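Local coordinates for calcium-dependent protein kinase, putative (Plasmodium falciparum, PDB 3MSE) that probably phosphorylates serine and threonine residues of proteins under calcium control, the part modelled being its calcium-binding, EF-hand C-terminal domain, at the interface of chains A and B. Residues are numbered along the deposited sequence; one frame, centred on the assembly and turned at random. Chains: chain A/B, Calcium-dependent protein kinase, putative.

Contact 1: the interface of chains A and B. Residues chain A 102, 105; chain B 24, 180.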
# COMPACT_ATOMS: atom_id res chain seq x y z
N TRP A 102 -1.65 3.90 10.63
CA TRP A 102 -0.32 3.82 10.05
C TRP A 102 0.57 2.74 10.67
O TRP A 102 1.57 2.34 10.08
CB TRP A 102 0.35 5.21 10.05
CG TRP A 102 -0.37 6.14 9.10
CD1 TRP A 102 -1.29 7.09 9.41
CD2 TRP A 102 -0.27 6.13 7.67
NE1 TRP A 102 -1.77 7.69 8.27
CE2 TRP A 102 -1.15 7.12 7.18
CE3 TRP A 102 0.48 5.38 6.75
CZ2 TRP A 102 -1.29 7.39 5.81
CZ3 TRP A 102 0.34 5.65 5.40
CH2 TRP A 102 -0.53 6.65 4.94
N ILE A 105 3.11 -0.06 8.91
CA ILE A 105 3.12 0.31 7.49
C ILE A 105 4.47 -0.01 6.84
O ILE A 105 5.51 0.16 7.46
CB ILE A 105 2.75 1.83 7.26
CG1 ILE A 105 2.31 2.11 5.81
CG2 ILE A 105 3.89 2.78 7.70
CD1 ILE A 105 0.88 1.72 5.49
N ILE B 24 3.12 12.39 7.24
CA ILE B 24 2.03 11.42 7.06
C ILE B 24 1.25 11.71 5.77
O ILE B 24 0.87 10.78 5.06
CB ILE B 24 1.02 11.38 8.28
CG1 ILE B 24 1.68 10.90 9.59
CG2 ILE B 24 -0.18 10.53 7.93
CD1 ILE B 24 1.95 9.38 9.67
N PHE B 180 3.73 5.89 15.66
CA PHE B 180 2.59 5.07 15.28
C PHE B 180 2.05 4.31 16.50
O PHE B 180 1.18 3.45 16.37
CB PHE B 180 2.96 4.07 14.17
CG PHE B 180 3.47 4.70 12.89
CD1 PHE B 180 3.07 5.99 12.51
CD2 PHE B 180 4.32 3.99 12.06
CE1 PHE B 180 3.55 6.56 11.32
CE2 PHE B 180 4.80 4.56 10.85
CZ PHE B 180 4.41 5.84 10.50
OXT PHE B 180 2.45 4.53 17.65
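The loop of chain A that follows helix 92-99 lies across two parts of chain B, the long helix 18-48 and the C-terminal tail beyond helix 169-177. This is a hydrophobic patch of a two-fold dimer interface in the calcium-binding C-terminal domain, where a loop of one copy clasps the chain terminus of the other; the dimer may or may not be biological. A:Trp102, with 39 Å² hidden by the partner, sits in the middle and touches both parts. Its indole turns one face to B:Ile24. A chi1 of -64° sets the branch methyl CG2 of B:Ile24 opposite its backbone N, and CG2 comes 3.3 Å from the indole nitrogen NE1 of A:Trp102. A chi2 of -75° then folds CD1 of B:Ile24 back over the same face, 3.9 Å above the indole plane of A:Trp102 and displaced toward the rim.

B:Phe180 is the last residue of the chain. Its phenyl ring does not stack on the indole; instead the CB methylene of A:Trp102 stands over the phenyl face, nearer the CD1-CE1 rim than the centre, 3.9 Å from the B:Phe180 centroid, as a CH-pi contact. A:Ile105 adds a smaller apolar contact farther along the loop. With CG1 anti to the backbone N (chi1 -162°), its branch methyl falls between that N and the carbonyl carbon, and from there CG2 of A:Ile105 lies 3.7 Å from CE2 of B:Phe180.

Contact 2: the interface of chains A and B. Residues chain A 65, 68, 70, 74; chain B 7, 11.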
# COMPACT_ATOMS: atom_id res chain seq x y z
N LEU A 65 -18.85 14.36 14.02
CA LEU A 65 -18.09 13.90 15.20
C LEU A 65 -18.92 14.15 16.50
O LEU A 65 -18.94 13.31 17.41
CB LEU A 65 -16.69 14.55 15.27
CG LEU A 65 -15.65 14.22 14.16
CD1 LEU A 65 -14.22 14.78 14.44
CD2 LEU A 65 -15.58 12.72 13.84
N VAL A 68 -21.60 11.55 17.25
CA VAL A 68 -21.08 10.22 17.50
C VAL A 68 -20.32 10.12 18.84
O VAL A 68 -19.81 9.06 19.19
CB VAL A 68 -20.24 9.78 16.25
CG1 VAL A 68 -18.95 9.16 16.60
CG2 VAL A 68 -21.08 8.95 15.28
N ILE A 70 -17.78 12.39 20.14
CA ILE A 70 -16.52 13.10 20.35
C ILE A 70 -16.85 14.47 20.96
O ILE A 70 -17.77 15.14 20.50
CB ILE A 70 -15.72 13.28 19.03
CG1 ILE A 70 -15.69 11.95 18.25
CG2 ILE A 70 -14.33 13.87 19.30
CD1 ILE A 70 -15.09 10.76 19.02
N ASP A 74 -11.99 17.76 21.87
CA ASP A 74 -11.33 16.82 20.99
C ASP A 74 -11.57 17.15 19.51
O ASP A 74 -10.63 17.13 18.70
CB ASP A 74 -11.72 15.38 21.32
CG ASP A 74 -11.09 14.90 22.65
OD1 ASP A 74 -10.06 15.45 23.09
OD2 ASP A 74 -11.64 13.94 23.24
N LEU B 7 -12.15 6.67 14.63
CA LEU B 7 -12.21 7.68 15.69
C LEU B 7 -10.96 7.72 16.54
O LEU B 7 -10.41 8.80 16.81
CB LEU B 7 -13.45 7.48 16.56
CG LEU B 7 -14.76 7.68 15.82
CD1 LEU B 7 -15.95 7.39 16.75
CD2 LEU B 7 -14.84 9.11 15.21
N LYS B 11 -7.97 10.60 17.02
CA LYS B 11 -7.53 11.05 18.36
C LYS B 11 -6.05 10.89 18.57
O LYS B 11 -5.44 11.67 19.29
CB LYS B 11 -8.29 10.31 19.46
CG LYS B 11 -9.72 10.78 19.66
CD LYS B 11 -10.53 9.62 20.29
CE LYS B 11 -11.76 10.09 21.03
NZ LYS B 11 -11.47 10.21 22.52
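B:Leu7 and B:Lys11, one turn apart on helix 4-13 of chain B, lie against the EF-hand pair of chain A. Helix 58-67, which carries A:Leu65, is the exiting helix of the first EF-hand; helix 72-82 begins the next one, and A:Val68 and A:Ile70 lie in the linker that joins them. B:Leu7 has 49 Å² hidden by the partner and uses both ends of its fork. One methyl, CD1, meets CG1 of A:Val68 at 3.5 Å, a tight fit for two carbons. The other, CD2, faces CD2 of A:Leu65 at 3.9 Å, where the two leucines overlap antiparallel, methyl against methyl.

A:Ile70 reaches toward both chain B residues with the end of its longer branch. Its CD1 lies 4.2 Å from CD1 of B:Leu7, and it also rests 3.9 Å from CE of B:Lys11. The ethyl arm takes that course with CG1 beside the backbone N (chi1 -46°). B:Lys11 offers its CE methylene to A:Ile70, and NZ turns off beyond it.

That turn comes at the last torsion of B:Lys11 (chi4 -97°), after a nearly extended stretch. It carries the ammonium group toward the carboxylate of A:Asp74, on helix 72-82, in a long and probably weak salt bridge of 3.8 Å from NZ of B:Lys11 to OD2 of A:Asp74.

The C-alpha centres of contact 1 and contact 2 lie about 19 Å apart on the same two-fold interface, with no residue in common. Chain A contributes its N-terminal EF-hand region to contact 2 and, farther along the chain, a loop to contact 1. Chain B contributes helix 4-13 to contact 2 and the next helix, 18-48, to contact 1, which also takes in the C-terminus, distant in sequence; contact 1 therefore gathers an N-terminal helix and the chain end onto one loop of the partner. The symmetry repeats both contacts with the chains exchanged. This pairing may persist in the full-length kinase or may belong to the crystallised fragment.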